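Local coordinates for 11S globulin (PDB 5WXU), which probably serves as a seed storage protein and binds the plant hormone auxin (indole-3-acetic acid), at residues T292-E297 with Y321-L326. Numbering follows the deposited sequence.
Sequences TVRIKE and YNLPIL. With PO4 (phosphate ion), chain O.
Asn322 O is approached by both terminal nitrogens of Arg294, NH1 and NH2, each at 2.8 Å, but the N-H...O angles of 116° make this a weak, bifurcated pair. Arg294 reaches it with CG anti to the backbone N (chi1 174°) and a bend at chi3. Its NE makes a weak bond, 3.4 Å, to Lys296 O at the guanidinium edge, while Leu323 CD1 lies over one face, 3.6 Å from NE. The modelled Arg294 NH2 to Glu297 OE1 separation of 1.7 Å is shorter than any real N...O contact, so this salt bridge has an unreliable length, perhaps because Arg294 has two conformers. Glu297 OE2 is satisfied by Arg304. One water joins the backbones, donating to Arg294 O at 2.6 Å and accepting from Ile325 N at 2.9 Å. Ile295 and Ile325 cross obliquely, CD1 to CD1 at 3.7 Å, and Ile325 CB meets Val293 CG2. Asn322 OD1 accepts from Asn319 N; its ND2 bonds Thr292 O of a second subunit weakly. Strand 296-298, edging the first cupin sheet beside 158-162, thus meets the loop entering helix 325-329 of the second cupin region through an apolar patch and a polar cluster, where Arg294, also weakly linked to Asn322 O and Glu297 of that subunit, may alternate between pairings.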
ATOM      1  N   THR B 292       6.619 -14.436  14.052  1.00 24.27           N
ATOM      2  CA  THR B 292       6.994 -13.760  15.330  1.00 25.96           C
ATOM      3  C   THR B 292       6.179 -12.567  15.684  1.00 25.80           C
ATOM      4  O   THR B 292       6.626 -11.843  16.568  1.00 25.82           O
ATOM      5  CB  THR B 292       8.469 -13.121  15.264  1.00 27.06           C
ATOM      6  OG1 THR B 292       8.542 -11.942  14.336  1.00 30.01           O
ATOM      7  CG2 THR B 292       9.431 -14.198  14.996  1.00 23.08           C
ATOM      8  N   VAL B 293       5.129 -12.306  14.920  1.00 21.19           N
ATOM      9  CA  VAL B 293       4.239 -11.059  14.981  1.00 20.18           C
ATOM     10  C   VAL B 293       3.922 -10.851  16.463  1.00 22.07           C
ATOM     11  O   VAL B 293       3.584 -11.840  17.181  1.00 21.82           O
ATOM     12  CB  VAL B 293       2.995 -11.216  14.065  1.00 25.24           C
ATOM     13  CG1 VAL B 293       2.227 -12.504  14.364  1.00 32.89           C
ATOM     14  CG2 VAL B 293       1.963 -10.081  14.175  1.00 26.93           C
ATOM     15  N   ARG B 294       4.041  -9.592  16.926  0.58 20.48           N
ATOM     16  CA  ARG B 294       3.734  -9.240  18.312  0.58 19.36           C
ATOM     17  C   ARG B 294       2.212  -9.273  18.450  0.58 18.05           C
ATOM     18  O   ARG B 294       1.470  -8.745  17.590  0.58 17.27           O
ATOM     19  CB  ARG B 294       4.359  -7.864  18.725  0.58 18.98           C
ATOM     20  CG  ARG B 294       4.057  -7.221  20.103  0.58 21.00           C
ATOM     21  CD  ARG B 294       4.871  -5.883  20.326  0.58 20.03           C
ATOM     22  NE  ARG B 294       4.000  -4.769  20.717  0.58 26.80           N
ATOM     23  CZ  ARG B 294       4.115  -3.516  20.289  0.58 27.09           C
ATOM     24  NH1 ARG B 294       5.070  -3.101  19.489  0.58 21.99           N
ATOM     25  NH2 ARG B 294       3.226  -2.637  20.694  0.58 36.18           N
ATOM     26  N   ILE B 295       1.741  -9.861  19.548  0.58 18.23           N
ATOM     27  CA  ILE B 295       0.309 -10.084  19.777  0.58 19.54           C
ATOM     28  C   ILE B 295      -0.268  -9.183  20.896  0.58 18.49           C
ATOM     29  O   ILE B 295      -1.499  -8.993  21.018  0.58 18.54           O
ATOM     30  CB  ILE B 295       0.112 -11.562  20.140  0.58 22.56           C
ATOM     31  CG1 ILE B 295       0.261 -12.467  18.920  0.58 21.23           C
ATOM     32  CG2 ILE B 295      -1.202 -11.838  20.796  0.58 30.68           C
ATOM     33  CD1 ILE B 295      -0.515 -12.040  17.721  0.58 18.37           C
ATOM     34  N   LYS B 296       0.607  -8.634  21.704  1.00 17.17           N
ATOM     35  CA  LYS B 296       0.114  -7.909  22.867  1.00 19.55           C
ATOM     36  C   LYS B 296       0.965  -6.745  23.262  1.00 21.32           C
ATOM     37  O   LYS B 296       2.124  -6.659  22.873  1.00 20.05           O
ATOM     38  CB  LYS B 296       0.047  -8.876  24.057  1.00 19.83           C
ATOM     39  CG  LYS B 296       1.366  -9.351  24.551  1.00 22.84           C
ATOM     40  CD  LYS B 296       1.098 -10.482  25.529  1.00 25.69           C
ATOM     41  CE  LYS B 296       2.310 -10.901  26.289  1.00 26.72           C
ATOM     42  NZ  LYS B 296       2.838  -9.841  27.183  1.00 28.18           N
ATOM     43  N   GLU B 297       0.379  -5.895  24.107  1.00 19.09           N
ATOM     44  CA  GLU B 297       1.095  -4.826  24.760  1.00 21.20           C
ATOM     45  C   GLU B 297       0.438  -4.580  26.112  1.00 20.17           C
ATOM     46  O   GLU B 297      -0.769  -4.691  26.249  1.00 19.16           O
ATOM     47  CB  GLU B 297       0.957  -3.601  23.885  1.00 24.49           C
ATOM     48  CG  GLU B 297       1.756  -2.383  24.326  1.00 27.78           C
ATOM     49  CD  GLU B 297       2.103  -1.437  23.199  1.00 30.16           C
ATOM     50  OE1 GLU B 297       2.466  -1.921  22.097  1.00 34.10           O
ATOM     51  OE2 GLU B 297       2.009  -0.202  23.360  1.00 30.29           O
ATOM     52  N   TYR B 321      -0.097   2.192  15.290  1.00 17.21           N
ATOM     53  CA  TYR B 321       1.210   2.845  15.378  1.00 16.98           C
ATOM     54  C   TYR B 321       2.100   2.280  16.496  1.00 18.53           C
ATOM     55  O   TYR B 321       3.263   2.652  16.665  1.00 19.20           O
ATOM     56  CB  TYR B 321       1.072   4.338  15.520  1.00 18.94           C
ATOM     57  CG  TYR B 321       0.543   5.015  14.317  1.00 19.31           C
ATOM     58  CD1 TYR B 321       1.318   5.144  13.174  1.00 29.93           C
ATOM     59  CD2 TYR B 321      -0.670   5.643  14.348  1.00 21.76           C
ATOM     60  CE1 TYR B 321       0.834   5.819  12.069  1.00 30.76           C
ATOM     61  CE2 TYR B 321      -1.166   6.319  13.253  1.00 22.49           C
ATOM     62  CZ  TYR B 321      -0.400   6.418  12.125  1.00 27.73           C
ATOM     63  OH  TYR B 321      -0.896   7.091  11.011  1.00 29.93           O
ATOM     64  N   ASN B 322       1.527   1.377  17.296  1.00 17.67           N
ATOM     65  CA  ASN B 322       2.128   0.724  18.432  1.00 19.88           C
ATOM     66  C   ASN B 322       2.234  -0.758  18.157  1.00 20.29           C
ATOM     67  O   ASN B 322       3.277  -1.345  18.232  1.00 20.87           O
ATOM     68  CB  ASN B 322       1.330   0.959  19.769  1.00 23.42           C
ATOM     69  CG  ASN B 322       0.854   2.408  19.949  1.00 34.52           C
ATOM     70  OD1 ASN B 322      -0.352   2.736  20.351  1.00 29.32           O
ATOM     71  ND2 ASN B 322       1.791   3.329  19.661  1.00 33.08           N
ATOM     72  N   LEU B 323       1.120  -1.367  17.832  1.00 17.93           N
ATOM     73  CA  LEU B 323       1.051  -2.798  17.684  1.00 17.78           C
ATOM     74  C   LEU B 323       0.569  -3.104  16.265  1.00 19.20           C
ATOM     75  O   LEU B 323      -0.596  -2.964  15.958  1.00 18.28           O
ATOM     76  CB  LEU B 323       0.048  -3.367  18.726  1.00 17.75           C
ATOM     77  CG  LEU B 323      -0.264  -4.864  18.789  1.00 19.34           C
ATOM     78  CD1 LEU B 323       1.020  -5.631  18.963  1.00 21.26           C
ATOM     79  CD2 LEU B 323      -1.308  -5.188  19.818  1.00 20.51           C
ATOM     80  N   PRO B 324       1.452  -3.634  15.389  1.00 18.48           N
ATOM     81  CA  PRO B 324       1.166  -3.729  13.983  1.00 18.13           C
ATOM     82  C   PRO B 324      -0.013  -4.538  13.574  1.00 16.89           C
ATOM     83  O   PRO B 324      -0.738  -4.151  12.662  1.00 16.60           O
ATOM     84  CB  PRO B 324       2.476  -4.322  13.363  1.00 18.46           C
ATOM     85  CG  PRO B 324       3.473  -4.055  14.344  1.00 19.46           C
ATOM     86  CD  PRO B 324       2.868  -3.838  15.686  1.00 19.86           C
ATOM     87  N   ILE B 325      -0.255  -5.646  14.277  1.00 14.77           N
ATOM     88  CA  ILE B 325      -1.372  -6.568  13.925  1.00 15.23           C
ATOM     89  C   ILE B 325      -2.750  -5.898  14.020  1.00 14.45           C
ATOM     90  O   ILE B 325      -3.694  -6.305  13.356  1.00 14.80           O
ATOM     91  CB  ILE B 325      -1.320  -7.866  14.761  1.00 16.35           C
ATOM     92  CG1 ILE B 325      -2.178  -8.942  14.106  1.00 16.26           C
ATOM     93  CG2 ILE B 325      -1.603  -7.616  16.217  1.00 17.85           C
ATOM     94  CD1 ILE B 325      -2.041 -10.299  14.799  1.00 16.96           C
ATOM     95  N   LEU B 326      -2.821  -4.830  14.794  1.00 13.66           N
ATOM     96  CA  LEU B 326      -4.069  -4.055  14.864  1.00 15.23           C
ATOM     97  C   LEU B 326      -4.511  -3.436  13.570  1.00 15.79           C
ATOM     98  O   LEU B 326      -5.688  -3.234  13.347  1.00 16.39           O
ATOM     99  CB  LEU B 326      -3.998  -2.983  15.934  1.00 16.17           C
ATOM    100  CG  LEU B 326      -3.856  -3.447  17.408  1.00 16.88           C
ATOM    101  CD1 LEU B 326      -3.765  -2.297  18.377  1.00 16.75           C
ATOM    102  CD2 LEU B 326      -4.970  -4.415  17.840  1.00 17.78           C
TER
HETATM  103  P   PO4 O 502      -3.927   8.798  11.476  1.00 34.01           P
HETATM  104  O1  PO4 O 502      -3.258   7.634  10.772  1.00 30.81           O
HETATM  105  O2  PO4 O 502      -4.580   8.462  12.775  1.00 32.08           O
HETATM  106  O3  PO4 O 502      -2.713   9.713  11.675  1.00 43.52           O
HETATM  107  O4  PO4 O 502      -4.946   9.357  10.488  1.00 40.18           O
HETATM  108  O   HOH W   1       1.958  -6.959  15.698  1.00 16.84           O